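BB0689 (Borrelia burgdorferi, PDB 4D53) is an outer surface lipoprotein of the CAP superfamily whose biochemical role is not established and whose single domain carries the CAP fold. Local coordinates at residues K10-I15 against R117-D122; K14-E19 against N89-A94; K43-K48 against I126-F131; Q66-Y71 against N76-I81. All coordinates share one frame; numbering follows the deposited sequence.

Contact 1: residues K10-I15 against R117-D122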
loop_
_atom_site.group_PDB
_atom_site.type_symbol
_atom_site.label_atom_id
_atom_site.label_comp_id
_atom_site.label_asym_id
_atom_site.label_seq_id
_atom_site.Cartn_x
_atom_site.Cartn_y
_atom_site.Cartn_z
ATOM N N LYS A 10 5.710 7.229 -10.013
ATOM C CA LYS A 10 6.911 6.856 -9.265
ATOM C C LYS A 10 7.300 7.899 -8.254
ATOM O O LYS A 10 7.680 7.562 -7.094
ATOM C CB LYS A 10 8.121 6.600 -10.206
ATOM C CG LYS A 10 9.243 5.876 -9.506
ATOM C CD LYS A 10 10.333 5.514 -10.517
ATOM C CE LYS A 10 11.504 4.803 -9.856
ATOM N NZ LYS A 10 12.723 5.145 -10.651
ATOM N N GLU A 11 7.274 9.155 -8.674
ATOM C CA GLU A 11 7.658 10.223 -7.807
ATOM C C GLU A 11 6.671 10.404 -6.620
ATOM O O GLU A 11 7.088 10.659 -5.444
ATOM C CB GLU A 11 7.811 11.509 -8.586
ATOM C CG GLU A 11 8.354 12.656 -7.774
ATOM C CD GLU A 11 9.769 12.401 -7.233
ATOM O OE1 GLU A 11 10.643 11.827 -7.970
ATOM O OE2 GLU A 11 9.970 12.748 -6.030
ATOM N N ASP A 12 5.396 10.182 -6.904
ATOM C CA ASP A 12 4.385 10.200 -5.836
ATOM C C ASP A 12 4.718 9.213 -4.764
ATOM O O ASP A 12 4.646 9.581 -3.580
ATOM C CB ASP A 12 2.969 9.907 -6.427
ATOM C CG ASP A 12 2.518 10.922 -7.461
ATOM O OD1 ASP A 12 3.113 12.018 -7.495
ATOM O OD2 ASP A 12 1.440 10.719 -8.084
ATOM N N MET A 13 5.077 7.964 -5.124
ATOM C CA MET A 13 5.355 6.957 -4.155
ATOM C C MET A 13 6.625 7.257 -3.404
ATOM O O MET A 13 6.716 6.922 -2.241
ATOM C CB MET A 13 5.422 5.543 -4.730
ATOM C CG MET A 13 4.112 4.950 -5.176
ATOM S SD MET A 13 2.959 4.861 -3.750
ATOM C CE MET A 13 3.950 3.991 -2.612
ATOM N N LYS A 14 7.605 7.890 -4.045
ATOM C CA LYS A 14 8.815 8.330 -3.281
ATOM C C LYS A 14 8.454 9.332 -2.170
ATOM O O LYS A 14 8.961 9.224 -1.025
ATOM C CB LYS A 14 9.817 8.909 -4.326
ATOM C CG LYS A 14 11.112 9.569 -3.904
ATOM C CD LYS A 14 11.903 9.895 -5.231
ATOM C CE LYS A 14 13.414 9.688 -5.094
ATOM N NZ LYS A 14 13.961 10.440 -3.916
ATOM N N ILE A 15 7.541 10.247 -2.456
ATOM C CA ILE A 15 7.047 11.198 -1.470
ATOM C C ILE A 15 6.342 10.447 -0.343
ATOM O O ILE A 15 6.551 10.723 0.872
ATOM C CB ILE A 15 6.242 12.303 -2.141
ATOM C CG1 ILE A 15 7.151 13.231 -2.957
ATOM C CG2 ILE A 15 5.391 13.163 -1.166
ATOM C CD1 ILE A 15 6.345 14.017 -3.982
ATOM N N ARG A 117 0.542 3.709 -6.458
ATOM C CA ARG A 117 -0.529 4.624 -6.716
ATOM C C ARG A 117 -0.976 4.461 -8.172
ATOM O O ARG A 117 -0.220 4.715 -9.104
ATOM C CB ARG A 117 -0.189 6.059 -6.404
ATOM C CG ARG A 117 -1.362 7.023 -6.519
ATOM C CD ARG A 117 -0.971 8.474 -6.644
ATOM N NE ARG A 117 -2.081 9.394 -6.394
ATOM C CZ ARG A 117 -1.979 10.731 -6.249
ATOM N NH1 ARG A 117 -0.832 11.374 -6.424
ATOM N NH2 ARG A 117 -3.034 11.481 -5.964
ATOM N N LEU A 118 -2.209 4.024 -8.341
ATOM C CA LEU A 118 -2.901 4.027 -9.679
ATOM C C LEU A 118 -3.607 5.314 -9.925
ATOM O O LEU A 118 -4.455 5.780 -9.143
ATOM C CB LEU A 118 -3.847 2.828 -9.777
ATOM C CG LEU A 118 -4.710 2.881 -11.045
ATOM C CD1 LEU A 118 -3.828 2.587 -12.257
ATOM C CD2 LEU A 118 -5.769 1.830 -10.887
ATOM N N LYS A 119 -3.161 6.060 -10.965
ATOM C CA LYS A 119 -3.791 7.313 -11.308
ATOM C C LYS A 119 -3.988 7.275 -12.814
ATOM O O LYS A 119 -3.056 6.890 -13.574
ATOM C CB LYS A 119 -2.908 8.401 -10.824
ATOM C CG LYS A 119 -3.486 9.748 -10.741
ATOM C CD LYS A 119 -2.470 10.697 -10.151
ATOM C CE LYS A 119 -3.031 12.082 -10.422
ATOM N NZ LYS A 119 -2.186 13.193 -9.929
ATOM N N THR A 120 -5.219 7.450 -13.251
ATOM C CA THR A 120 -5.548 7.203 -14.648
ATOM C C THR A 120 -6.095 8.446 -15.268
ATOM O O THR A 120 -6.426 9.401 -14.591
ATOM C CB THR A 120 -6.603 6.168 -14.864
ATOM O OG1 THR A 120 -7.856 6.692 -14.360
ATOM C CG2 THR A 120 -6.170 4.870 -14.310
ATOM N N THR A 121 -6.236 8.381 -16.586
ATOM C CA THR A 121 -6.734 9.515 -17.348
ATOM C C THR A 121 -8.186 9.715 -17.148
ATOM O O THR A 121 -8.647 10.811 -17.383
ATOM C CB THR A 121 -6.385 9.393 -18.869
ATOM O OG1 THR A 121 -6.740 8.112 -19.396
ATOM C CG2 THR A 121 -4.891 9.509 -19.013
ATOM N N ASP A 122 -8.892 8.680 -16.687
ATOM C CA ASP A 122 -10.336 8.788 -16.352
ATOM C C ASP A 122 -10.568 8.958 -14.839
ATOM O O ASP A 122 -11.589 8.551 -14.324
ATOM C CB ASP A 122 -11.174 7.616 -16.977
ATOM C CG ASP A 122 -10.713 6.246 -16.547
ATOM O OD1 ASP A 122 -9.615 6.067 -15.941
ATOM O OD2 ASP A 122 -11.447 5.276 -16.815
#
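D12 swings its carboxylate off helix 10-26 with CG opposite the carbonyl carbon (chi1 -61°), while R117 runs out from strand 112-119 with CG anti to the backbone N and an extended chain as far as NE. The two side chains meet at an oblique angle in a salt bridge: R117 NH1 donates to D12 OD2 at 2.9 Å, with a bent N-H...O angle of 143°. The nitrogen reaches OD2 from above the carboxylate, and OD2 alone takes this bond; the carboxylate and guanidinium planes stand 57° apart. In the alpha-beta-alpha sandwich of the CAP domain, this pairing joins the N-terminal start of a covering helix to the end of a central strand. R117 NH2 is held by D125 on the neighbouring strand, giving the guanidinium an acidic partner at each of its two amino groups. One of its faces is covered by the aliphatic part of K119, with CD 3.9 Å above the plane of the R117 guanidinium. K119 NZ lies 4.8 Å from D12 OD2, an opposite charge that may add to the attraction, though the charged atoms are not in contact. Deeper in, the bent chain of M13 lays SD against the strand backbone, 3.8 Å from R117 N.

Contact 2: residues K14-E19 against N89-A94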
loop_
_atom_site.group_PDB
_atom_site.type_symbol
_atom_site.label_atom_id
_atom_site.label_comp_id
_atom_site.label_asym_id
_atom_site.label_seq_id
_atom_site.Cartn_x
_atom_site.Cartn_y
_atom_site.Cartn_z
ATOM N N LYS A 14 7.605 7.890 -4.045
ATOM C CA LYS A 14 8.815 8.330 -3.281
ATOM C C LYS A 14 8.454 9.332 -2.170
ATOM O O LYS A 14 8.961 9.224 -1.025
ATOM C CB LYS A 14 9.817 8.909 -4.326
ATOM C CG LYS A 14 11.112 9.569 -3.904
ATOM C CD LYS A 14 11.903 9.895 -5.231
ATOM C CE LYS A 14 13.414 9.688 -5.094
ATOM N NZ LYS A 14 13.961 10.440 -3.916
ATOM N N ILE A 15 7.541 10.247 -2.456
ATOM C CA ILE A 15 7.047 11.198 -1.470
ATOM C C ILE A 15 6.342 10.447 -0.343
ATOM O O ILE A 15 6.551 10.723 0.872
ATOM C CB ILE A 15 6.242 12.303 -2.141
ATOM C CG1 ILE A 15 7.151 13.231 -2.957
ATOM C CG2 ILE A 15 5.391 13.163 -1.166
ATOM C CD1 ILE A 15 6.345 14.017 -3.982
ATOM N N LEU A 16 5.430 9.563 -0.719
ATOM C CA LEU A 16 4.650 8.856 0.296
ATOM C C LEU A 16 5.536 8.003 1.212
ATOM O O LEU A 16 5.354 8.017 2.410
ATOM C CB LEU A 16 3.621 7.962 -0.340
ATOM C CG LEU A 16 2.731 7.159 0.629
ATOM C CD1 LEU A 16 2.024 8.138 1.580
ATOM C CD2 LEU A 16 1.678 6.360 -0.157
ATOM N N TYR A 17 6.472 7.236 0.648
ATOM C CA TYR A 17 7.399 6.440 1.449
ATOM C C TYR A 17 8.153 7.313 2.443
ATOM O O TYR A 17 8.322 6.981 3.659
ATOM C CB TYR A 17 8.397 5.692 0.499
ATOM C CG TYR A 17 7.918 4.489 -0.282
ATOM C CD1 TYR A 17 7.060 3.530 0.254
ATOM C CD2 TYR A 17 8.327 4.305 -1.609
ATOM C CE1 TYR A 17 6.705 2.417 -0.443
ATOM C CE2 TYR A 17 7.976 3.210 -2.314
ATOM C CZ TYR A 17 7.159 2.269 -1.767
ATOM O OH TYR A 17 6.835 1.165 -2.508
ATOM N N SER A 18 8.607 8.428 1.959
ATOM C CA SER A 18 9.325 9.417 2.803
ATOM C C SER A 18 8.510 10.007 3.960
ATOM O O SER A 18 8.984 10.086 5.103
ATOM C CB SER A 18 9.870 10.524 1.880
ATOM O OG SER A 18 10.564 11.439 2.691
ATOM N N GLU A 19 7.245 10.335 3.686
ATOM C CA GLU A 19 6.298 10.743 4.715
ATOM C C GLU A 19 6.030 9.665 5.741
ATOM O O GLU A 19 6.097 9.948 6.966
ATOM C CB GLU A 19 4.987 11.199 4.062
ATOM C CG GLU A 19 4.222 12.004 5.055
ATOM C CD GLU A 19 2.900 12.591 4.487
ATOM O OE1 GLU A 19 2.421 12.178 3.409
ATOM O OE2 GLU A 19 2.402 13.503 5.131
ATOM N N ASN A 89 -0.975 14.527 -0.588
ATOM C CA ASN A 89 -0.605 15.281 0.584
ATOM C C ASN A 89 -1.673 15.238 1.669
ATOM O O ASN A 89 -1.511 15.820 2.715
ATOM C CB ASN A 89 -0.187 16.760 0.253
ATOM C CG ASN A 89 -1.325 17.592 -0.262
ATOM O OD1 ASN A 89 -2.413 17.105 -0.498
ATOM N ND2 ASN A 89 -1.062 18.877 -0.473
ATOM N N ARG A 90 -2.694 14.446 1.470
ATOM C CA ARG A 90 -3.758 14.211 2.456
ATOM C C ARG A 90 -3.925 12.777 2.917
ATOM O O ARG A 90 -4.644 12.503 3.888
ATOM C CB ARG A 90 -5.109 14.660 1.874
ATOM C CG ARG A 90 -5.250 16.182 1.610
ATOM C CD ARG A 90 -4.832 17.108 2.747
ATOM N NE ARG A 90 -5.509 18.420 2.565
ATOM C CZ ARG A 90 -6.199 19.129 3.499
ATOM N NH1 ARG A 90 -6.205 18.788 4.782
ATOM N NH2 ARG A 90 -6.879 20.245 3.145
ATOM N N VAL A 91 -3.313 11.841 2.226
ATOM C CA VAL A 91 -3.602 10.441 2.444
ATOM C C VAL A 91 -3.095 9.903 3.795
ATOM O O VAL A 91 -3.793 9.088 4.469
ATOM C CB VAL A 91 -3.236 9.556 1.263
ATOM C CG1 VAL A 91 -1.727 9.369 1.086
ATOM C CG2 VAL A 91 -3.891 8.192 1.404
ATOM N N VAL A 92 -1.945 10.352 4.258
ATOM C CA VAL A 92 -1.404 9.820 5.504
ATOM C C VAL A 92 -2.344 10.244 6.643
ATOM O O VAL A 92 -2.714 9.447 7.468
ATOM C CB VAL A 92 0.060 10.292 5.769
ATOM C CG1 VAL A 92 0.474 9.957 7.183
ATOM C CG2 VAL A 92 0.917 9.553 4.774
ATOM N N ASN A 93 -2.761 11.490 6.637
ATOM C CA ASN A 93 -3.696 11.916 7.657
ATOM C C ASN A 93 -5.035 11.240 7.552
ATOM O O ASN A 93 -5.635 10.921 8.603
ATOM C CB ASN A 93 -3.847 13.429 7.701
ATOM C CG ASN A 93 -2.643 14.094 8.383
ATOM O OD1 ASN A 93 -1.998 13.500 9.226
ATOM N ND2 ASN A 93 -2.380 15.312 8.044
ATOM N N ALA A 94 -5.488 10.956 6.317
ATOM C CA ALA A 94 -6.726 10.215 6.203
ATOM C C ALA A 94 -6.625 8.775 6.818
ATOM O O ALA A 94 -7.567 8.255 7.520
ATOM C CB ALA A 94 -7.146 10.164 4.736
HETATM O O HOH W 1 -0.250 12.381 2.998
HETATM O O HOH W 2 1.491 15.434 3.403
#
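N89 begins the approach through its backbone: one water donates to N89 O at 3.1 Å and to E19 OE2 at 2.7 Å, linking the loop to helix 10-26. At V91, where helix 91-96 starts, CG1 lies 4.0 Å from L16 CD1 and the two side chains cross at about a right angle. Both residues also rest on F127 of strand 125-134, so the two helices lie on the same face of the sheet in the alpha-beta-alpha sandwich of the CAP fold. V92 points at the opposing helix and makes the closer apolar contact, its CG2 3.7 Å from L16 CD1. The same methyl meets E19, whose CG is anti to the backbone N (chi1 -162°) and whose extended chain carries the carboxylate past V92 in the opposite direction, placing OE1 3.3 Å from V92 CG2. A second water donates to E19 OE1 at 2.7 Å and accepts from V92 N, an amide of the helix's first turn, at 2.9 Å.

Contact 3: residues K43-K48 against I126-F131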
loop_
_atom_site.group_PDB
_atom_site.type_symbol
_atom_site.label_atom_id
_atom_site.label_comp_id
_atom_site.label_asym_id
_atom_site.label_seq_id
_atom_site.Cartn_x
_atom_site.Cartn_y
_atom_site.Cartn_z
ATOM N N LYS A 43 0.949 -3.088 -7.007
ATOM C CA LYS A 43 0.606 -2.604 -8.290
ATOM C C LYS A 43 -0.437 -3.465 -9.026
ATOM O O LYS A 43 -1.413 -2.944 -9.558
ATOM C CB LYS A 43 1.860 -2.415 -9.193
ATOM C CG LYS A 43 1.544 -1.867 -10.577
ATOM C CD LYS A 43 2.838 -1.690 -11.430
ATOM C CE LYS A 43 2.567 -0.988 -12.748
ATOM N NZ LYS A 43 3.817 -0.825 -13.517
ATOM N N GLU A 44 -0.259 -4.765 -8.945
ATOM C CA GLU A 44 -1.184 -5.693 -9.633
ATOM C C GLU A 44 -2.575 -5.578 -9.050
ATOM O O GLU A 44 -3.596 -5.536 -9.767
ATOM C CB GLU A 44 -0.699 -7.123 -9.474
ATOM C CG GLU A 44 0.549 -7.364 -10.330
ATOM C CD GLU A 44 0.964 -8.852 -10.477
ATOM O OE1 GLU A 44 0.224 -9.792 -9.991
ATOM O OE2 GLU A 44 2.061 -9.004 -11.102
ATOM N N TYR A 45 -2.586 -5.473 -7.720
ATOM C CA TYR A 45 -3.899 -5.318 -6.999
ATOM C C TYR A 45 -4.567 -3.967 -7.250
ATOM O O TYR A 45 -5.789 -3.909 -7.503
ATOM C CB TYR A 45 -3.708 -5.588 -5.509
ATOM C CG TYR A 45 -5.048 -5.870 -4.843
ATOM C CD1 TYR A 45 -5.884 -6.887 -5.287
ATOM C CD2 TYR A 45 -5.489 -5.103 -3.732
ATOM C CE1 TYR A 45 -7.073 -7.164 -4.660
ATOM C CE2 TYR A 45 -6.669 -5.378 -3.100
ATOM C CZ TYR A 45 -7.481 -6.419 -3.556
ATOM O OH TYR A 45 -8.664 -6.728 -2.913
ATOM N N ALA A 46 -3.790 -2.878 -7.248
ATOM C CA ALA A 46 -4.337 -1.586 -7.475
ATOM C C ALA A 46 -5.039 -1.552 -8.858
ATOM O O ALA A 46 -6.147 -0.977 -9.054
ATOM C CB ALA A 46 -3.255 -0.506 -7.424
ATOM N N ILE A 47 -4.367 -2.154 -9.853
ATOM C CA ILE A 47 -4.939 -2.171 -11.241
ATOM C C ILE A 47 -6.290 -2.969 -11.294
ATOM O O ILE A 47 -7.252 -2.515 -11.893
ATOM C CB ILE A 47 -3.875 -2.736 -12.218
ATOM C CG1 ILE A 47 -2.809 -1.626 -12.431
ATOM C CG2 ILE A 47 -4.534 -3.183 -13.558
ATOM C CD1 ILE A 47 -1.553 -2.165 -13.094
ATOM N N LYS A 48 -6.350 -4.073 -10.571
ATOM C CA LYS A 48 -7.595 -4.870 -10.449
ATOM C C LYS A 48 -8.703 -4.105 -9.770
ATOM O O LYS A 48 -9.870 -4.167 -10.220
ATOM C CB LYS A 48 -7.379 -6.166 -9.777
ATOM C CG LYS A 48 -6.484 -7.071 -10.537
ATOM C CD LYS A 48 -6.594 -8.468 -9.942
ATOM C CE LYS A 48 -5.773 -9.445 -10.772
ATOM N NZ LYS A 48 -5.543 -10.602 -9.891
ATOM N N ILE A 126 -5.961 5.536 -6.779
ATOM C CA ILE A 126 -5.996 4.478 -5.771
ATOM C C ILE A 126 -4.613 4.269 -5.203
ATOM O O ILE A 126 -3.644 4.069 -5.982
ATOM C CB ILE A 126 -6.505 3.166 -6.342
ATOM C CG1 ILE A 126 -8.003 3.320 -6.782
ATOM C CG2 ILE A 126 -6.402 2.032 -5.337
ATOM C CD1 ILE A 126 -8.566 2.091 -7.472
ATOM N N PHE A 127 -4.345 4.334 -3.968
ATOM C CA PHE A 127 -3.235 3.772 -3.158
ATOM C C PHE A 127 -3.498 2.388 -2.643
ATOM O O PHE A 127 -4.594 2.070 -2.052
ATOM C CB PHE A 127 -2.933 4.701 -1.981
ATOM C CG PHE A 127 -2.431 6.056 -2.394
ATOM C CD1 PHE A 127 -1.094 6.254 -2.695
ATOM C CD2 PHE A 127 -3.297 7.132 -2.479
ATOM C CE1 PHE A 127 -0.632 7.499 -3.076
ATOM C CE2 PHE A 127 -2.840 8.380 -2.857
ATOM C CZ PHE A 127 -1.506 8.564 -3.157
ATOM N N VAL A 128 -2.452 1.572 -2.943
ATOM C CA VAL A 128 -2.326 0.297 -2.231
ATOM C C VAL A 128 -0.978 0.250 -1.529
ATOM O O VAL A 128 0.070 0.316 -2.230
ATOM C CB VAL A 128 -2.485 -0.946 -3.146
ATOM C CG1 VAL A 128 -2.258 -2.268 -2.389
ATOM C CG2 VAL A 128 -3.833 -0.953 -3.913
ATOM N N VAL A 129 -0.969 0.061 -0.194
ATOM C CA VAL A 129 0.319 -0.013 0.555
ATOM C C VAL A 129 0.339 -1.262 1.380
ATOM O O VAL A 129 -0.574 -1.528 2.126
ATOM C CB VAL A 129 0.662 1.266 1.332
ATOM C CG1 VAL A 129 2.004 1.127 2.083
ATOM C CG2 VAL A 129 0.575 2.506 0.455
ATOM N N LEU A 130 1.368 -2.091 1.189
ATOM C CA LEU A 130 1.546 -3.342 1.855
ATOM C C LEU A 130 2.770 -3.286 2.801
ATOM O O LEU A 130 3.756 -2.639 2.492
ATOM C CB LEU A 130 1.831 -4.456 0.833
ATOM C CG LEU A 130 0.749 -4.654 -0.273
ATOM C CD1 LEU A 130 1.084 -5.730 -1.361
ATOM C CD2 LEU A 130 -0.552 -5.040 0.385
ATOM N N PHE A 131 2.628 -4.020 3.885
ATOM C CA PHE A 131 3.645 -4.182 4.898
ATOM C C PHE A 131 3.844 -5.669 5.105
ATOM O O PHE A 131 2.873 -6.489 5.074
ATOM C CB PHE A 131 3.232 -3.554 6.253
ATOM C CG PHE A 131 2.883 -2.096 6.194
ATOM C CD1 PHE A 131 1.654 -1.697 5.729
ATOM C CD2 PHE A 131 3.759 -1.140 6.606
ATOM C CE1 PHE A 131 1.347 -0.360 5.615
ATOM C CE2 PHE A 131 3.458 0.194 6.561
ATOM C CZ PHE A 131 2.246 0.611 6.023
#
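Segment 43-48 of helix 36-52 runs roughly antiparallel to segment 126-131 of strand 125-134, their axes 148° apart in direction and 8.1 Å apart at closest approach, with A46 and V128 bringing the backbones nearest each other. Both of these residues point across the interface. V128 carries CG1 anti to its backbone N (chi1 176°), which leaves CG2 to reach the helix, 3.6 Å from A46 CB and 3.7 Å from A46 CA. The same methyl approaches the Y45 ring obliquely, 4.5 Å from CD2, and I126 CD1 lies 4.2 Å from A46 O. Alternation along the strand turns F127 the other way, toward L16 and V91 of the opposite helical layer, so strand 125-134 forms part of the middle layer of the CAP sandwich. The Y45 hydroxyl is engaged beyond the strand, bonded to the T56 carbonyl and the L59 amide, while its ring makes a cation-pi contact with R67. No hydrogen bond joins the two segments. Cohesion across this buried face is thus apolar, resting mainly on the V128 methyl against A46: the short alanine side chain lets it settle directly against the helix backbone, while the polar end of Y45 is satisfied elsewhere.

Contact 4: residues Q66-Y71 against N76-I81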
loop_
_atom_site.group_PDB
_atom_site.type_symbol
_atom_site.label_atom_id
_atom_site.label_comp_id
_atom_site.label_asym_id
_atom_site.label_seq_id
_atom_site.Cartn_x
_atom_site.Cartn_y
_atom_site.Cartn_z
ATOM N N GLN A 66 -2.456 -14.027 0.758
ATOM C CA GLN A 66 -2.534 -14.908 -0.382
ATOM C C GLN A 66 -2.018 -14.234 -1.623
ATOM O O GLN A 66 -1.344 -14.837 -2.430
ATOM C CB GLN A 66 -4.005 -15.263 -0.495
ATOM C CG GLN A 66 -4.524 -16.231 -1.494
ATOM C CD GLN A 66 -5.996 -16.601 -1.163
ATOM O OE1 GLN A 66 -6.473 -16.477 0.000
ATOM N NE2 GLN A 66 -6.719 -17.059 -2.194
ATOM N N ARG A 67 -2.311 -12.933 -1.802
ATOM C CA ARG A 67 -1.827 -12.231 -2.953
ATOM C C ARG A 67 -0.292 -12.126 -2.912
ATOM O O ARG A 67 0.350 -12.187 -3.933
ATOM C CB ARG A 67 -2.440 -10.818 -3.054
ATOM C CG ARG A 67 -3.871 -10.913 -3.509
ATOM C CD ARG A 67 -4.522 -9.607 -3.868
ATOM N NE ARG A 67 -4.632 -8.718 -2.740
ATOM C CZ ARG A 67 -5.653 -8.711 -1.863
ATOM N NH1 ARG A 67 -6.659 -9.560 -1.930
ATOM N NH2 ARG A 67 -5.667 -7.857 -0.862
ATOM N N ILE A 68 0.272 -11.907 -1.736
ATOM C CA ILE A 68 1.727 -11.846 -1.622
ATOM C C ILE A 68 2.330 -13.274 -1.820
ATOM O O ILE A 68 3.348 -13.410 -2.502
ATOM C CB ILE A 68 2.189 -11.284 -0.274
ATOM C CG1 ILE A 68 1.723 -9.804 -0.149
ATOM C CG2 ILE A 68 3.730 -11.355 -0.189
ATOM C CD1 ILE A 68 1.729 -9.256 1.247
ATOM N N HIS A 69 1.682 -14.283 -1.258
ATOM C CA HIS A 69 2.193 -15.675 -1.395
ATOM C C HIS A 69 2.191 -16.197 -2.804
ATOM O O HIS A 69 2.863 -17.161 -3.099
ATOM C CB HIS A 69 1.459 -16.644 -0.533
ATOM C CG HIS A 69 1.876 -16.596 0.878
ATOM N ND1 HIS A 69 1.220 -17.290 1.868
ATOM C CD2 HIS A 69 2.849 -15.885 1.487
ATOM C CE1 HIS A 69 1.795 -17.035 3.028
ATOM N NE2 HIS A 69 2.780 -16.177 2.823
ATOM N N LYS A 70 1.496 -15.543 -3.703
ATOM C CA LYS A 70 1.600 -15.918 -5.100
ATOM C C LYS A 70 2.990 -15.702 -5.665
ATOM O O LYS A 70 3.385 -16.383 -6.590
ATOM C CB LYS A 70 0.570 -15.138 -5.926
ATOM C CG LYS A 70 0.880 -14.987 -7.397
ATOM C CD LYS A 70 -0.330 -14.436 -8.156
ATOM C CE LYS A 70 -0.085 -14.343 -9.659
ATOM N NZ LYS A 70 -1.229 -13.630 -10.304
ATOM N N TYR A 71 3.724 -14.730 -5.135
ATOM C CA TYR A 71 5.067 -14.490 -5.551
ATOM C C TYR A 71 6.084 -14.870 -4.535
ATOM O O TYR A 71 7.232 -15.083 -4.929
ATOM C CB TYR A 71 5.258 -13.042 -5.860
ATOM C CG TYR A 71 4.449 -12.651 -7.025
ATOM C CD1 TYR A 71 4.751 -13.160 -8.291
ATOM C CD2 TYR A 71 3.342 -11.822 -6.889
ATOM C CE1 TYR A 71 3.997 -12.829 -9.389
ATOM C CE2 TYR A 71 2.595 -11.451 -7.998
ATOM C CZ TYR A 71 2.928 -11.963 -9.246
ATOM O OH TYR A 71 2.182 -11.675 -10.361
ATOM N N ASN A 76 5.381 -14.214 6.390
ATOM C CA ASN A 76 4.532 -14.882 7.353
ATOM C C ASN A 76 3.741 -13.886 8.134
ATOM O O ASN A 76 2.962 -14.269 8.982
ATOM C CB ASN A 76 5.357 -15.770 8.312
ATOM C CG ASN A 76 6.403 -14.990 9.098
ATOM O OD1 ASN A 76 6.822 -13.911 8.714
ATOM N ND2 ASN A 76 6.847 -15.561 10.194
ATOM N N LEU A 77 3.899 -12.604 7.847
ATOM C CA LEU A 77 3.033 -11.631 8.496
ATOM C C LEU A 77 2.867 -10.481 7.541
ATOM O O LEU A 77 3.868 -10.015 7.031
ATOM C CB LEU A 77 3.695 -11.111 9.718
ATOM C CG LEU A 77 2.687 -10.645 10.747
ATOM C CD1 LEU A 77 3.267 -11.024 12.132
ATOM C CD2 LEU A 77 2.416 -9.163 10.511
ATOM N N THR A 78 1.622 -10.010 7.339
ATOM C CA THR A 78 1.383 -8.912 6.398
ATOM C C THR A 78 0.219 -7.983 6.777
ATOM O O THR A 78 -0.703 -8.411 7.512
ATOM C CB THR A 78 1.131 -9.482 5.025
ATOM O OG1 THR A 78 1.199 -8.401 4.080
ATOM C CG2 THR A 78 -0.247 -10.160 4.977
ATOM N N ARG A 79 0.272 -6.713 6.319
ATOM C CA ARG A 79 -0.885 -5.781 6.435
ATOM C C ARG A 79 -1.060 -5.030 5.133
ATOM O O ARG A 79 -0.059 -4.803 4.422
ATOM C CB ARG A 79 -0.670 -4.725 7.453
ATOM C CG ARG A 79 -0.526 -5.332 8.838
ATOM C CD ARG A 79 0.341 -4.450 9.636
ATOM N NE ARG A 79 0.606 -5.020 10.961
ATOM C CZ ARG A 79 -0.294 -5.061 11.917
ATOM N NH1 ARG A 79 -1.520 -4.604 11.686
ATOM N NH2 ARG A 79 0.037 -5.490 13.123
ATOM N N GLU A 80 -2.286 -4.555 4.912
ATOM C CA GLU A 80 -2.631 -3.840 3.665
ATOM C C GLU A 80 -3.472 -2.646 4.012
ATOM O O GLU A 80 -4.456 -2.784 4.797
ATOM C CB GLU A 80 -3.412 -4.761 2.751
ATOM C CG GLU A 80 -3.932 -4.034 1.501
ATOM C CD GLU A 80 -4.630 -5.007 0.548
ATOM O OE1 GLU A 80 -5.858 -5.269 0.733
ATOM O OE2 GLU A 80 -3.937 -5.484 -0.393
ATOM N N ILE A 81 -3.147 -1.475 3.457
ATOM C CA ILE A 81 -4.008 -0.321 3.530
ATOM C C ILE A 81 -4.334 0.188 2.118
ATOM O O ILE A 81 -3.430 0.207 1.267
ATOM C CB ILE A 81 -3.430 0.824 4.414
ATOM C CG1 ILE A 81 -2.067 1.260 3.948
ATOM C CG2 ILE A 81 -3.264 0.352 5.924
ATOM C CD1 ILE A 81 -1.360 2.419 4.669
HETATM O O HOH W 3 -2.537 -6.807 -2.193
#
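A single amino nitrogen, R67 NH2, faces both carboxylate oxygens of E80, lying 3.0 Å from OE1 as well as 3.0 Å from OE2. The bond of the salt bridge goes to OE2, met on its syn side with an N-H...O angle of 160°, and the guanidinium and carboxylate are nearly coplanar, 15° apart. A water at the guanidinium edge bridges the two groups as well, accepting from R67 NE at 2.9 Å and donating to E80 OE2 at 2.6 Å. R67 gets there by a bend at chi3 (-64°). Its other amino group bonds T62, and NH2 also reaches the H57 carbonyl. E80 OE1 is bonded to H57 ND1, a His-Glu pairing that recalls the histidines and glutamates of the CAP family's central site. Nearer the start of the strand segment, I68 and T78 meet tip to tip, while T78 OG1 bonds the F131 carbonyl. Helix 64-69 thus lies beside edge strand 75-84, with R67 and I68 also touching helix 36-52, and strand 125-134 pairs with the edge strand, which has a classic beta bulge where N76 and L77 both face K133.

In the fold
From the N terminus, helix 10-26 supplies the first segments of contacts 1 and 2, and helix 36-52 then opens contact 3. Contact 4 closes first, a short excursion from helix 64-69 to strand 75-84 that lies within the longer loops of the other three. Contact 2 closes next, when helix 91-96 returns to helix 10-26, and contact 1 follows at the end of strand 112-119. Contact 3 closes last on strand 125-134, crossing contacts 1 and 2 along the chain. Contact 1 thus joins helix 10-26 to the sheet and contact 2 joins it to a second helix; contacts 3 and 4 join helices 36-52 and 64-69 to strands 125-134 and 75-84. Strand 125-134 touches the segments of contacts 1, 2 and 4.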